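Local coordinates for protein putative sporulation-specific glycosylase YdhD (Bacillus subtilis subsp. subtilis str. 168, PDB 3CZ8) that probably binds chitin-like polysaccharides and hydrolyses their glycosidic bonds, as a putative sporulation-specific member of glycosyl hydrolase family 18, at residues G9-Y14 with G304-T309; S34-F39 with R65-L70. The protein carries 1 engineered substitution. One frame throughout, in Å; residues are numbered along the deposited sequence.

Both contacts belong to the mixed, curled sheet of the glycosyl hydrolase 18 domain, the part of the longer protein held in this chain, and their centres lie about 10 Å apart. The strand order across this region is 302-310, 9-17, 35-42, 68-77; strand 9-17 is antiparallel to both its neighbours, while 35-42 and 68-77 are parallel. Contact 1 joins the first strand to the last, about 290 residues later, while contact 2 is nested in the chain between its two strands and joins two strands close in sequence. They meet where Phe13 O lies 2.8 Å from Ser37 N, probably a hydrogen bond. Contact 1 thus closes the sheet on itself, and contact 2 continues it; both also touch the second subunit.

Contact 1 (G9-Y14 with G304-T309); sequences GTLSFY and GAWQLT
Tyr14 and Ala305 exchange two backbone hydrogen bonds, Tyr14 N to Ala305 O at 2.8 Å and Ala305 N to Tyr14 O at 2.9 Å. The same antiparallel pattern recurs at Ser12 with Gln307 and at Thr10 with Thr309. In the middle pair Gln307 NE2 also donates to Ser12 OG at 3.0 Å, the hydroxyl close to the amide plane. Gln307 CG, between backbone N and carbonyl carbon (chi1 42°), lies 3.2 Å from Ser12 OG. A water bonded to Ser12 OG donates to Thr10 O. Gln307 OE1 comes over one face of the Tyr14 ring, offset toward its rim. Tyr14 OH bonds to Glu248 of the second subunit. On the opposite face of the sheet, the edge of Phe13 meets the face of Trp306 in a T-shaped stack, planes 69° apart, with Phe13 CD2 over the centre of the six-membered ring of Trp306. Leu11 CD2 packs 3.7 Å from Trp306 CZ3. Phe13 CZ lies 3.5 Å from Gly304 CA, where a CB would clash. The side chains of Trp306 and Glu120, the predicted proton donor, are about 7 Å apart. The first strand, antiparallel to both neighbours, meets the last to close the otherwise mainly parallel TIM-type barrel of family 18.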
loop_
_atom_site.group_PDB
_atom_site.type_symbol
_atom_site.label_atom_id
_atom_site.label_comp_id
_atom_site.label_asym_id
_atom_site.label_seq_id
_atom_site.Cartn_x
_atom_site.Cartn_y
_atom_site.Cartn_z
ATOM N N GLY A 9 1.368 2.143 -7.443
ATOM C CA GLY A 9 0.186 1.812 -6.659
ATOM C C GLY A 9 -0.948 2.792 -6.877
ATOM O O GLY A 9 -0.774 4.002 -6.715
ATOM N N THR A 10 -2.108 2.266 -7.261
ATOM C CA THR A 10 -3.329 3.061 -7.346
ATOM C C THR A 10 -4.023 3.070 -5.982
ATOM O O THR A 10 -4.409 2.018 -5.462
ATOM C CB THR A 10 -4.293 2.520 -8.428
ATOM O OG1 THR A 10 -3.618 2.466 -9.692
ATOM C CG2 THR A 10 -5.533 3.410 -8.552
ATOM N N LEU A 11 -4.162 4.259 -5.403
ATOM C CA LEU A 11 -4.869 4.407 -4.138
ATOM C C LEU A 11 -6.369 4.548 -4.374
ATOM O O LEU A 11 -6.807 5.285 -5.257
ATOM C CB LEU A 11 -4.338 5.607 -3.341
ATOM C CG LEU A 11 -4.875 5.812 -1.919
ATOM C CD1 LEU A 11 -4.331 4.750 -0.958
ATOM C CD2 LEU A 11 -4.551 7.207 -1.412
ATOM N N SER A 12 -7.146 3.822 -3.583
ATOM C CA SER A 12 -8.580 4.001 -3.572
ATOM C C SER A 12 -9.163 3.857 -2.170
ATOM O O SER A 12 -8.633 3.116 -1.339
ATOM C CB SER A 12 -9.259 3.054 -4.568
ATOM O OG SER A 12 -9.222 1.716 -4.124
ATOM N N PHE A 13 -10.243 4.594 -1.922
ATOM C CA PHE A 13 -10.973 4.564 -0.660
ATOM C C PHE A 13 -12.249 3.733 -0.816
ATOM O O PHE A 13 -13.056 3.977 -1.715
ATOM C CB PHE A 13 -11.308 5.997 -0.235
ATOM C CG PHE A 13 -11.926 6.108 1.133
ATOM C CD1 PHE A 13 -13.302 6.282 1.274
ATOM C CD2 PHE A 13 -11.130 6.058 2.279
ATOM C CE1 PHE A 13 -13.882 6.402 2.535
ATOM C CE2 PHE A 13 -11.699 6.183 3.548
ATOM C CZ PHE A 13 -13.079 6.354 3.673
ATOM N N TYR A 14 -12.431 2.747 0.052
ATOM C CA TYR A 14 -13.553 1.830 -0.111
ATOM C C TYR A 14 -14.412 1.699 1.130
ATOM O O TYR A 14 -13.938 1.871 2.253
ATOM C CB TYR A 14 -13.096 0.466 -0.672
ATOM C CG TYR A 14 -12.553 -0.517 0.344
ATOM C CD1 TYR A 14 -13.319 -1.602 0.759
ATOM C CD2 TYR A 14 -11.270 -0.374 0.875
ATOM C CE1 TYR A 14 -12.832 -2.514 1.676
ATOM C CE2 TYR A 14 -10.772 -1.290 1.808
ATOM C CZ TYR A 14 -11.563 -2.353 2.205
ATOM O OH TYR A 14 -11.096 -3.266 3.121
ATOM N N GLY A 304 -14.918 3.293 6.520
ATOM C CA GLY A 304 -14.197 3.462 5.252
ATOM C C GLY A 304 -12.713 3.175 5.420
ATOM O O GLY A 304 -12.131 3.503 6.453
ATOM N N ALA A 305 -12.095 2.562 4.411
ATOM C CA ALA A 305 -10.683 2.164 4.501
ATOM C C ALA A 305 -9.951 2.241 3.163
ATOM O O ALA A 305 -10.536 2.620 2.146
ATOM C CB ALA A 305 -10.556 0.776 5.102
ATOM N N TRP A 306 -8.669 1.877 3.170
ATOM C CA TRP A 306 -7.800 2.093 2.011
ATOM C C TRP A 306 -7.285 0.805 1.382
ATOM O O TRP A 306 -7.005 -0.171 2.075
ATOM C CB TRP A 306 -6.611 2.966 2.410
ATOM C CG TRP A 306 -7.005 4.260 3.052
ATOM C CD1 TRP A 306 -7.173 4.500 4.392
ATOM C CD2 TRP A 306 -7.278 5.496 2.385
ATOM N NE1 TRP A 306 -7.533 5.810 4.594
ATOM C CE2 TRP A 306 -7.608 6.443 3.379
ATOM C CE3 TRP A 306 -7.276 5.898 1.039
ATOM C CZ2 TRP A 306 -7.929 7.769 3.072
ATOM C CZ3 TRP A 306 -7.600 7.211 0.737
ATOM C CH2 TRP A 306 -7.922 8.134 1.752
ATOM N N GLN A 307 -7.156 0.819 0.059
ATOM C CA GLN A 307 -6.539 -0.288 -0.669
ATOM C C GLN A 307 -5.590 0.237 -1.744
ATOM O O GLN A 307 -5.803 1.318 -2.307
ATOM C CB GLN A 307 -7.599 -1.220 -1.271
ATOM C CG GLN A 307 -8.771 -0.500 -1.904
ATOM C CD GLN A 307 -9.782 -1.424 -2.560
ATOM O OE1 GLN A 307 -9.928 -2.588 -2.182
ATOM N NE2 GLN A 307 -10.502 -0.897 -3.544
ATOM N N LEU A 308 -4.533 -0.524 -2.001
ATOM C CA LEU A 308 -3.574 -0.208 -3.054
ATOM C C LEU A 308 -3.596 -1.313 -4.090
ATOM O O LEU A 308 -3.425 -2.485 -3.752
ATOM C CB LEU A 308 -2.157 -0.067 -2.490
ATOM C CG LEU A 308 -1.660 1.242 -1.859
ATOM C CD1 LEU A 308 -1.834 2.441 -2.803
ATOM C CD2 LEU A 308 -2.272 1.519 -0.474
ATOM N N THR A 309 -3.811 -0.941 -5.348
ATOM C CA THR A 309 -3.873 -1.916 -6.432
ATOM C C THR A 309 -2.800 -1.637 -7.481
ATOM O O THR A 309 -2.814 -0.597 -8.146
ATOM C CB THR A 309 -5.289 -1.984 -7.056
ATOM O OG1 THR A 309 -6.224 -2.409 -6.055
ATOM C CG2 THR A 309 -5.333 -2.966 -8.222
HETATM O O HOH W 1 -6.831 0.922 -5.512
#

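Contact 2 (S34-F39 with R65-L70). With GOL (glycerol), chain C.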
loop_
_atom_site.group_PDB
_atom_site.type_symbol
_atom_site.label_atom_id
_atom_site.label_comp_id
_atom_site.label_asym_id
_atom_site.label_seq_id
_atom_site.Cartn_x
_atom_site.Cartn_y
_atom_site.Cartn_z
ATOM N N SER A 34 -21.682 -0.735 -1.563
ATOM C CA SER A 34 -20.294 -0.324 -1.384
ATOM C C SER A 34 -19.832 0.584 -2.509
ATOM O O SER A 34 -20.508 0.726 -3.527
ATOM C CB SER A 34 -19.382 -1.550 -1.274
ATOM O OG SER A 34 -18.071 -1.177 -0.879
ATOM N N SER A 35 -18.677 1.212 -2.315
ATOM C CA SER A 35 -18.096 2.060 -3.343
ATOM C C SER A 35 -16.578 2.028 -3.293
ATOM O O SER A 35 -15.993 1.620 -2.293
ATOM C CB SER A 35 -18.625 3.499 -3.251
ATOM O OG SER A 35 -18.404 4.053 -1.967
ATOM N N ILE A 36 -15.955 2.433 -4.395
ATOM C CA ILE A 36 -14.514 2.605 -4.475
ATOM C C ILE A 36 -14.288 3.994 -5.056
ATOM O O ILE A 36 -14.788 4.300 -6.138
ATOM C CB ILE A 36 -13.856 1.508 -5.364
ATOM C CG1 ILE A 36 -13.727 0.198 -4.586
ATOM C CG2 ILE A 36 -12.488 1.939 -5.879
ATOM C CD1 ILE A 36 -13.457 -1.013 -5.457
ATOM N N SER A 37 -13.570 4.841 -4.317
ATOM C CA SER A 37 -13.219 6.161 -4.819
ATOM C C SER A 37 -11.790 6.134 -5.338
ATOM O O SER A 37 -10.838 6.061 -4.559
ATOM C CB SER A 37 -13.402 7.228 -3.737
ATOM O OG SER A 37 -14.624 7.039 -3.039
ATOM N N ILE A 38 -11.646 6.226 -6.637
ATOM C CA ILE A 38 -10.367 6.165 -7.283
ATOM C C ILE A 38 -9.622 7.480 -7.268
ATOM O O ILE A 38 -10.118 8.447 -7.730
ATOM C CB ILE A 38 -10.494 5.654 -8.710
ATOM C CG1 ILE A 38 -11.116 4.285 -8.733
ATOM C CG2 ILE A 38 -9.174 5.587 -9.360
ATOM C CD1 ILE A 38 -11.701 3.958 -9.958
ATOM N N PHE A 39 -8.401 7.481 -6.766
ATOM C CA PHE A 39 -7.598 8.683 -6.671
ATOM C C PHE A 39 -6.854 8.950 -7.957
ATOM O O PHE A 39 -6.569 8.052 -8.644
ATOM C CB PHE A 39 -6.659 8.615 -5.476
ATOM C CG PHE A 39 -7.298 9.023 -4.200
ATOM C CD1 PHE A 39 -7.026 10.232 -3.632
ATOM C CD2 PHE A 39 -8.208 8.220 -3.583
ATOM C CE1 PHE A 39 -7.644 10.599 -2.498
ATOM C CE2 PHE A 39 -8.805 8.615 -2.458
ATOM C CZ PHE A 39 -8.519 9.793 -1.920
ATOM N N ARG A 65 -18.192 -6.045 -10.306
ATOM C CA ARG A 65 -18.151 -6.585 -8.947
ATOM C C ARG A 65 -19.335 -6.128 -8.081
ATOM O O ARG A 65 -19.420 -6.478 -6.895
ATOM C CB ARG A 65 -16.815 -6.230 -8.288
ATOM C CG ARG A 65 -15.635 -7.063 -8.802
ATOM C CD ARG A 65 -14.276 -6.402 -8.561
ATOM N NE ARG A 65 -13.977 -6.191 -7.144
ATOM C CZ ARG A 65 -13.902 -4.998 -6.557
ATOM N NH1 ARG A 65 -14.098 -3.890 -7.260
ATOM N NH2 ARG A 65 -13.626 -4.913 -5.262
ATOM N N ARG A 66 -20.245 -5.364 -8.693
ATOM C CA ARG A 66 -21.455 -4.812 -8.045
ATOM C C ARG A 66 -21.131 -3.823 -6.915
ATOM O O ARG A 66 -21.716 -3.856 -5.829
ATOM C CB ARG A 66 -22.431 -5.918 -7.596
ATOM C CG ARG A 66 -23.040 -6.715 -8.750
ATOM C CD ARG A 66 -24.187 -7.606 -8.281
ATOM N NE ARG A 66 -25.331 -6.824 -7.807
ATOM C CZ ARG A 66 -26.459 -7.341 -7.325
ATOM N NH1 ARG A 66 -27.432 -6.535 -6.921
ATOM N NH2 ARG A 66 -26.621 -8.656 -7.243
ATOM N N VAL A 67 -20.181 -2.941 -7.210
ATOM C CA VAL A 67 -19.701 -1.910 -6.297
ATOM C C VAL A 67 -19.653 -0.639 -7.145
ATOM O O VAL A 67 -19.369 -0.717 -8.343
ATOM C CB VAL A 67 -18.302 -2.312 -5.723
ATOM C CG1 VAL A 67 -17.605 -1.162 -5.041
ATOM C CG2 VAL A 67 -18.433 -3.472 -4.734
ATOM N N THR A 68 -19.957 0.521 -6.553
ATOM C CA THR A 68 -19.981 1.785 -7.311
ATOM C C THR A 68 -18.591 2.420 -7.453
ATOM O O THR A 68 -17.960 2.742 -6.452
ATOM C CB THR A 68 -20.930 2.836 -6.667
ATOM O OG1 THR A 68 -22.175 2.227 -6.316
ATOM C CG2 THR A 68 -21.185 3.994 -7.622
ATOM N N PRO A 69 -18.109 2.605 -8.696
ATOM C CA PRO A 69 -16.879 3.374 -8.868
ATOM C C PRO A 69 -17.113 4.886 -8.792
ATOM O O PRO A 69 -17.937 5.439 -9.532
ATOM C CB PRO A 69 -16.393 2.964 -10.259
ATOM C CG PRO A 69 -17.619 2.563 -10.994
ATOM C CD PRO A 69 -18.632 2.099 -9.980
ATOM N N LEU A 70 -16.384 5.545 -7.900
ATOM C CA LEU A 70 -16.472 6.990 -7.748
ATOM C C LEU A 70 -15.173 7.644 -8.183
ATOM O O LEU A 70 -14.098 7.119 -7.919
ATOM C CB LEU A 70 -16.803 7.363 -6.295
ATOM C CG LEU A 70 -18.017 6.710 -5.615
ATOM C CD1 LEU A 70 -18.074 7.065 -4.131
ATOM C CD2 LEU A 70 -19.316 7.101 -6.285
HETATM C C1 GOL C . -21.616 4.420 -0.822
HETATM O O1 GOL C . -20.801 3.312 -0.503
HETATM C C2 GOL C . -23.059 3.950 -0.944
HETATM O O2 GOL C . -23.414 3.285 0.249
HETATM C C3 GOL C . -23.215 2.992 -2.124
HETATM O O3 GOL C . -22.982 3.644 -3.353
#
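Ile36 CD1 meets the guanidinium of Arg65 at its edge, in the plane of the group, 3.5 Å from NH1, the two side chains crossing at about a right angle. Arg65 is poorly ordered, so this contact is probably loose. The contact belongs to a beta-alpha-beta unit in which strand 35-42, helix 56-64 and strand 68-77 follow one another and the two strands pair in parallel. Four backbone hydrogen bonds zigzag between them, the shortest from Leu70 N to Ile36 O at 2.7 Å. Ile36 CG1 packs 4.1 Å from Val67 CG1, and Thr62 of the helix touches both side chains. On the face with Ser35, Ser37 and Thr68, Leu70 CG lies anti to its carbonyl carbon (chi1 -52°), 4.0 Å from Ser35 CB. Leu70 CD1 reaches Ser37 OG at 3.6 Å and Ser35 CB at 3.7 Å. An alanine in place of Leu70 would probably lose these CD1 contacts and open a gap beside the two serines. Ser37 OG has its polar partner in Thr116 OG1 on strand 114-118, beyond 68-77. Farther along this face a glycerol, probably from the crystallisation liquor, spans the two strands: its O3 bonds weakly to Thr68 OG1, and its O1 lies 2.9 Å from Ser35 OG in a hydrogen bond.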